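PDB 1IQQ: ribonuclease S-3 from Pyrus pyrifolia, which cleaves RNA as a T2-family ribonuclease of the pistil and is responsible for gametophytic self-incompatibility in Japanese pear. Local coordinates for residues I66-V71 / H101-V106; L59-L64 / K76-W81. All coordinates share one frame; numbering follows the deposited sequence.

Contacts 1 and 2 are neighbouring parts of one aromatic core, their centres about 7 Å apart, and both draw on helix 58-67 or its end. Contact 1 joins that end to helix 99-112; contact 2 joins the body of the same helix to helix 77-89. Two hydrogen bonds tie them together: Trp81 NE1 to Trp68 O at 2.8 Å, and Asn70 N to Asn77 OD1 at 2.9 Å. The catalytic site lies beside this core. Helix 77-89 carries the active-site residues Glu84, Lys87 and His88, and the side chains of Trp68 and Glu84 approach within about 4 Å. Asn70, Val71 and Phe80 probably bind the 3'-terminal nucleotide of RNA, as in related enzymes.

Contact 1. Residues I66-V71 / H101-V106; sequences IIWPNV and HYFETV
Trp68 drives its indole against helix 99-112, where Phe103, Tyr102 and Val106 receive the six-membered ring. This is core packing of the alpha+beta fold of RNase T2 enzymes, joining the end of helix 58-67 to a second helix. Trp68 is the first residue to leave helical backbone angles, and its CG lies anti to the backbone N (chi1 -162°), which sends the long flat group across to the other helix. Phe103 meets it in an offset edge-to-face pair: the edge of the phenyl ring, through CD1 and CE1, turns toward the indole face with the planes 67° apart and the centroids 5.5 Å apart. The closest atoms are Trp68 CZ3 and Phe103 CE1, at 3.6 Å. Tyr102 comes to the indole rim instead, its side chain crossing that of Trp68 at about a right angle; its OH lies near the indole plane, 3.8 Å from Trp68 CH2. The touch is van der Waals; the hydroxyl's polar partner is the carbonyl O of Leu35 in strand 30-38. Tyrosine suits this place because its ring packs on the indole while its hydroxyl reaches the strand. Tyr102 also covers one face of its neighbour, with CD2 3.9 Å above the centre of the Phe103 ring. Val32 of strand 30-38 touches both Trp68 and Val106. A compact branched residue suits the position of Val106, one turn beyond Tyr102, because two methyls held close to the backbone reach a broad ring without a long chain. Both come to the indole: Val106 CG2 lies 3.8 Å from Trp68 CZ3, and Val106 CG1 sits 4.0 Å from Trp68 CE3.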
loop_
_atom_site.group_PDB
_atom_site.type_symbol
_atom_site.label_atom_id
_atom_site.label_comp_id
_atom_site.label_asym_id
_atom_site.label_seq_id
_atom_site.Cartn_x
_atom_site.Cartn_y
_atom_site.Cartn_z
ATOM N N ILE A 66 -12.395 -5.292 -4.570
ATOM C CA ILE A 66 -11.833 -4.485 -5.650
ATOM C C ILE A 66 -10.634 -3.650 -5.234
ATOM O O ILE A 66 -9.661 -3.588 -5.998
ATOM C CB ILE A 66 -12.929 -3.552 -6.264
ATOM C CG1 ILE A 66 -14.017 -4.428 -6.886
ATOM C CG2 ILE A 66 -12.328 -2.540 -7.331
ATOM C CD1 ILE A 66 -15.303 -3.614 -7.190
ATOM N N ILE A 67 -10.662 -3.101 -4.019
ATOM C CA ILE A 67 -9.629 -2.121 -3.608
ATOM C C ILE A 67 -8.584 -2.794 -2.765
ATOM O O ILE A 67 -7.412 -2.318 -2.739
ATOM C CB ILE A 67 -10.317 -0.972 -2.787
ATOM C CG1 ILE A 67 -11.132 -0.104 -3.751
ATOM C CG2 ILE A 67 -9.268 -0.088 -2.047
ATOM C CD1 ILE A 67 -12.090 0.792 -2.994
ATOM N N TRP A 68 -8.911 -3.879 -2.110
ATOM C CA TRP A 68 -7.968 -4.551 -1.205
ATOM C C TRP A 68 -8.060 -6.077 -1.304
ATOM O O TRP A 68 -8.212 -6.775 -0.322
ATOM C CB TRP A 68 -8.208 -4.135 0.261
ATOM C CG TRP A 68 -7.051 -4.409 1.214
ATOM C CD1 TRP A 68 -5.990 -5.252 1.021
ATOM C CD2 TRP A 68 -6.854 -3.785 2.490
ATOM N NE1 TRP A 68 -5.111 -5.171 2.132
ATOM C CE2 TRP A 68 -5.641 -4.279 3.029
ATOM C CE3 TRP A 68 -7.600 -2.842 3.226
ATOM C CZ2 TRP A 68 -5.158 -3.856 4.273
ATOM C CZ3 TRP A 68 -7.132 -2.403 4.474
ATOM C CH2 TRP A 68 -5.904 -2.914 4.982
ATOM N N PRO A 69 -7.939 -6.613 -2.539
ATOM C CA PRO A 69 -7.999 -8.094 -2.641
ATOM C C PRO A 69 -6.771 -8.793 -2.066
ATOM O O PRO A 69 -5.690 -8.236 -1.999
ATOM C CB PRO A 69 -8.026 -8.326 -4.163
ATOM C CG PRO A 69 -7.220 -7.085 -4.701
ATOM C CD PRO A 69 -7.810 -5.974 -3.869
ATOM N N ASN A 70 -6.936 -10.052 -1.642
ATOM C CA ASN A 70 -5.816 -10.946 -1.321
ATOM C C ASN A 70 -5.512 -11.452 -2.743
ATOM O O ASN A 70 -6.266 -12.250 -3.326
ATOM C CB ASN A 70 -6.327 -12.141 -0.465
ATOM C CG ASN A 70 -5.278 -13.166 -0.237
ATOM O OD1 ASN A 70 -4.301 -13.239 -0.971
ATOM N ND2 ASN A 70 -5.505 -14.030 0.744
ATOM N N VAL A 71 -4.439 -10.935 -3.332
ATOM C CA VAL A 71 -4.083 -11.267 -4.691
ATOM C C VAL A 71 -3.675 -12.717 -4.909
ATOM O O VAL A 71 -3.724 -13.186 -6.057
ATOM C CB VAL A 71 -2.932 -10.334 -5.192
ATOM C CG1 VAL A 71 -3.421 -8.905 -5.169
ATOM C CG2 VAL A 71 -1.711 -10.489 -4.345
ATOM N N HIS A 101 -14.820 1.099 10.376
ATOM C CA HIS A 101 -14.271 2.415 10.125
ATOM C C HIS A 101 -12.879 2.322 9.532
ATOM O O HIS A 101 -12.504 3.132 8.687
ATOM C CB HIS A 101 -14.291 3.228 11.451
ATOM C CG HIS A 101 -13.758 4.627 11.322
ATOM N ND1 HIS A 101 -14.248 5.550 10.412
ATOM C CD2 HIS A 101 -12.825 5.253 12.044
ATOM C CE1 HIS A 101 -13.617 6.709 10.595
ATOM N NE2 HIS A 101 -12.758 6.553 11.583
ATOM N N TYR A 102 -12.116 1.328 9.964
ATOM C CA TYR A 102 -10.780 1.134 9.389
ATOM C C TYR A 102 -10.847 0.887 7.877
ATOM O O TYR A 102 -10.129 1.553 7.085
ATOM C CB TYR A 102 -10.138 -0.107 10.049
ATOM C CG TYR A 102 -8.786 -0.492 9.557
ATOM C CD1 TYR A 102 -7.722 0.449 9.560
ATOM C CD2 TYR A 102 -8.515 -1.826 9.130
ATOM C CE1 TYR A 102 -6.403 0.083 9.154
ATOM C CE2 TYR A 102 -7.251 -2.190 8.735
ATOM C CZ TYR A 102 -6.172 -1.248 8.740
ATOM O OH TYR A 102 -4.905 -1.604 8.367
ATOM N N PHE A 103 -11.688 -0.018 7.440
ATOM C CA PHE A 103 -11.784 -0.307 6.038
ATOM C C PHE A 103 -12.462 0.831 5.287
ATOM O O PHE A 103 -12.093 1.106 4.152
ATOM C CB PHE A 103 -12.508 -1.647 5.889
ATOM C CG PHE A 103 -11.671 -2.821 6.316
ATOM C CD1 PHE A 103 -10.441 -3.121 5.703
ATOM C CD2 PHE A 103 -12.095 -3.644 7.386
ATOM C CE1 PHE A 103 -9.683 -4.187 6.184
ATOM C CE2 PHE A 103 -11.334 -4.708 7.840
ATOM C CZ PHE A 103 -10.114 -4.976 7.243
ATOM N N GLU A 104 -13.464 1.462 5.900
ATOM C CA GLU A 104 -14.082 2.631 5.221
ATOM C C GLU A 104 -13.060 3.736 5.073
ATOM O O GLU A 104 -13.079 4.459 4.074
ATOM C CB GLU A 104 -15.273 3.124 6.063
ATOM C CG GLU A 104 -16.454 2.178 6.023
ATOM C CD GLU A 104 -17.419 2.363 7.196
ATOM O OE1 GLU A 104 -17.207 3.278 8.041
ATOM O OE2 GLU A 104 -18.390 1.543 7.255
ATOM N N THR A 105 -12.157 3.886 6.038
ATOM C CA THR A 105 -11.113 4.918 5.964
ATOM C C THR A 105 -10.166 4.621 4.794
ATOM O O THR A 105 -9.787 5.526 4.042
ATOM C CB THR A 105 -10.322 4.945 7.240
ATOM O OG1 THR A 105 -11.192 5.434 8.298
ATOM C CG2 THR A 105 -9.090 5.897 7.084
ATOM N N VAL A 106 -9.768 3.349 4.615
ATOM C CA VAL A 106 -8.927 2.991 3.441
ATOM C C VAL A 106 -9.603 3.277 2.124
ATOM O O VAL A 106 -8.983 3.778 1.194
ATOM C CB VAL A 106 -8.570 1.497 3.538
ATOM C CG1 VAL A 106 -7.945 0.983 2.252
ATOM C CG2 VAL A 106 -7.527 1.328 4.685
#

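Contact 2. Residues L59-L64 / K76-W81; sequences LLEHQL and KNNLFW
Leu64 lays its CB over the indole face of Trp81 in a CH-pi contact, 3.8 Å from the centroid of the six-membered ring and 29° off its normal. The nearest ring atom is Trp81 CZ2, 3.4 Å from Leu64 CB. The two side chains run antiparallel alongside each other, bringing Leu64 CD1 near the ring fusion. With Trp81 CG anti to its own carbonyl carbon (chi1 -67°), the indole lies between Leu64 and the preceding turn of its helix, whose Asn77 O stands 3.2 Å above the other face. Its NE1 donates a hydrogen bond to the carbonyl O of Trp68. Glu61 sets its aliphatic part beside the outer end of the indole, raised to the side of Leu64, with CG 3.8 Å from Trp81 CZ3, and its extended chain carries the carboxylate past the ring to Asn78. Glu61 OE2 and Asn78 OD1 are 3.2 Å apart, two acceptors that cannot bond to each other. A water joins the residues instead, donating to Glu61 OE1 at 2.6 Å and accepting from Asn78 ND2 at 3.0 Å. Glu61 OE2 forms a salt bridge with Arg56 NE, and the positive charge of that guanidinium probably eases the closeness of the two oxygens. A glutamate thus serves doubly, with methylenes for the ring and a carboxylate for the polar margin. Were Trp81 cut back to an alanine, a gap is likely to open beside Leu64, and Trp68 O would probably lose the N-H that it accepts. The axes of the short helical segments cross at 92° and come no closer than 11.6 Å, with the indole of Trp81 between them. Trp81 also meets Phe103 edge-to-face, and Leu64 touches it too, so that helix 99-112 packs against both helices of the pair.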
loop_
_atom_site.group_PDB
_atom_site.type_symbol
_atom_site.label_atom_id
_atom_site.label_comp_id
_atom_site.label_asym_id
_atom_site.label_seq_id
_atom_site.Cartn_x
_atom_site.Cartn_y
_atom_site.Cartn_z
ATOM N N LEU A 59 -21.648 -5.117 1.422
ATOM C CA LEU A 59 -21.279 -4.022 0.533
ATOM C C LEU A 59 -19.852 -3.583 0.802
ATOM O O LEU A 59 -19.125 -3.311 -0.150
ATOM C CB LEU A 59 -22.222 -2.809 0.684
ATOM C CG LEU A 59 -21.823 -1.560 -0.128
ATOM C CD1 LEU A 59 -21.916 -1.817 -1.622
ATOM C CD2 LEU A 59 -22.719 -0.378 0.312
ATOM N N LEU A 60 -19.452 -3.546 2.074
ATOM C CA LEU A 60 -18.046 -3.135 2.419
ATOM C C LEU A 60 -17.157 -4.170 1.832
ATOM O O LEU A 60 -16.106 -3.827 1.206
ATOM C CB LEU A 60 -17.856 -3.092 3.948
ATOM C CG LEU A 60 -16.396 -2.845 4.393
ATOM C CD1 LEU A 60 -15.934 -1.487 3.894
ATOM C CD2 LEU A 60 -16.389 -2.772 5.924
ATOM N N GLU A 61 -17.454 -5.466 2.028
ATOM C CA GLU A 61 -16.596 -6.497 1.476
ATOM C C GLU A 61 -16.485 -6.474 -0.033
ATOM O O GLU A 61 -15.434 -6.792 -0.591
ATOM C CB GLU A 61 -17.011 -7.885 2.009
ATOM C CG GLU A 61 -16.622 -7.985 3.502
ATOM C CD GLU A 61 -17.175 -9.204 4.214
ATOM O OE1 GLU A 61 -18.085 -9.912 3.638
ATOM O OE2 GLU A 61 -16.679 -9.434 5.362
ATOM N N HIS A 62 -17.579 -6.087 -0.706
ATOM C CA HIS A 62 -17.549 -6.023 -2.156
ATOM C C HIS A 62 -16.570 -4.933 -2.618
ATOM O O HIS A 62 -15.885 -5.070 -3.617
ATOM C CB HIS A 62 -18.965 -5.655 -2.583
ATOM C CG HIS A 62 -19.147 -5.482 -4.053
ATOM N ND1 HIS A 62 -19.096 -4.375 -4.817
ATOM C CD2 HIS A 62 -19.403 -6.535 -4.908
ATOM C CE1 HIS A 62 -19.296 -4.767 -6.122
ATOM N NE2 HIS A 62 -19.485 -6.073 -6.151
ATOM N N GLN A 63 -16.523 -3.831 -1.884
ATOM C CA GLN A 63 -15.573 -2.753 -2.253
ATOM C C GLN A 63 -14.173 -3.220 -1.970
ATOM O O GLN A 63 -13.290 -2.965 -2.782
ATOM C CB GLN A 63 -15.848 -1.504 -1.457
ATOM C CG GLN A 63 -17.225 -0.820 -1.801
ATOM C CD GLN A 63 -17.549 0.212 -0.743
ATOM O OE1 GLN A 63 -17.145 1.375 -0.787
ATOM N NE2 GLN A 63 -18.271 -0.228 0.259
ATOM N N LEU A 64 -13.963 -3.902 -0.849
ATOM C CA LEU A 64 -12.621 -4.391 -0.538
ATOM C C LEU A 64 -12.170 -5.474 -1.538
ATOM O O LEU A 64 -10.987 -5.619 -1.773
ATOM C CB LEU A 64 -12.571 -4.986 0.869
ATOM C CG LEU A 64 -12.851 -3.937 1.953
ATOM C CD1 LEU A 64 -12.877 -4.619 3.341
ATOM C CD2 LEU A 64 -11.744 -2.862 2.027
ATOM N N LYS A 76 -9.604 -16.441 0.263
ATOM C CA LYS A 76 -9.067 -16.236 1.610
ATOM C C LYS A 76 -9.227 -14.757 2.031
ATOM O O LYS A 76 -8.653 -14.359 3.053
ATOM C CB LYS A 76 -7.563 -16.611 1.691
ATOM C CG LYS A 76 -7.183 -18.073 1.286
ATOM C CD LYS A 76 -5.629 -18.247 1.559
ATOM C CE LYS A 76 -5.048 -19.636 1.231
ATOM N NZ LYS A 76 -5.814 -20.786 1.878
ATOM N N ASN A 77 -9.952 -13.979 1.256
ATOM C CA ASN A 77 -10.161 -12.560 1.583
ATOM C C ASN A 77 -10.674 -12.318 3.010
ATOM O O ASN A 77 -10.123 -11.445 3.676
ATOM C CB ASN A 77 -11.163 -11.865 0.648
ATOM C CG ASN A 77 -10.578 -11.456 -0.747
ATOM O OD1 ASN A 77 -9.364 -11.472 -0.957
ATOM N ND2 ASN A 77 -11.457 -11.068 -1.676
ATOM N N ASN A 78 -11.679 -13.054 3.498
ATOM C CA ASN A 78 -12.193 -12.672 4.844
ATOM C C ASN A 78 -11.220 -12.838 5.981
ATOM O O ASN A 78 -11.071 -11.918 6.793
ATOM C CB ASN A 78 -13.495 -13.400 5.212
ATOM C CG ASN A 78 -14.704 -12.876 4.482
ATOM O OD1 ASN A 78 -14.810 -11.689 4.098
ATOM N ND2 ASN A 78 -15.705 -13.767 4.355
ATOM N N LEU A 79 -10.496 -13.955 6.015
ATOM C CA LEU A 79 -9.530 -14.164 7.078
ATOM C C LEU A 79 -8.380 -13.181 6.891
ATOM O O LEU A 79 -7.825 -12.709 7.861
ATOM C CB LEU A 79 -9.016 -15.625 7.084
ATOM C CG LEU A 79 -8.054 -15.920 8.232
ATOM C CD1 LEU A 79 -8.748 -15.782 9.596
ATOM C CD2 LEU A 79 -7.484 -17.321 8.054
ATOM N N PHE A 80 -8.037 -12.880 5.643
ATOM C CA PHE A 80 -6.968 -11.905 5.284
ATOM C C PHE A 80 -7.350 -10.493 5.812
ATOM O O PHE A 80 -6.548 -9.829 6.473
ATOM C CB PHE A 80 -6.854 -11.940 3.750
ATOM C CG PHE A 80 -6.093 -10.793 3.108
ATOM C CD1 PHE A 80 -4.690 -10.801 3.032
ATOM C CD2 PHE A 80 -6.800 -9.761 2.465
ATOM C CE1 PHE A 80 -4.035 -9.765 2.299
ATOM C CE2 PHE A 80 -6.174 -8.779 1.762
ATOM C CZ PHE A 80 -4.787 -8.757 1.662
ATOM N N TRP A 81 -8.580 -10.040 5.558
ATOM C CA TRP A 81 -8.952 -8.737 6.116
ATOM C C TRP A 81 -9.008 -8.774 7.660
ATOM O O TRP A 81 -8.614 -7.755 8.338
ATOM C CB TRP A 81 -10.294 -8.317 5.571
ATOM C CG TRP A 81 -10.278 -8.017 4.109
ATOM C CD1 TRP A 81 -9.259 -7.412 3.404
ATOM C CD2 TRP A 81 -11.282 -8.367 3.170
ATOM N NE1 TRP A 81 -9.576 -7.380 2.061
ATOM C CE2 TRP A 81 -10.806 -7.969 1.887
ATOM C CE3 TRP A 81 -12.543 -8.994 3.276
ATOM C CZ2 TRP A 81 -11.533 -8.174 0.712
ATOM C CZ3 TRP A 81 -13.293 -9.199 2.100
ATOM C CH2 TRP A 81 -12.767 -8.786 0.821
HETATM O O HOH W 1 -18.396 -12.447 4.215
#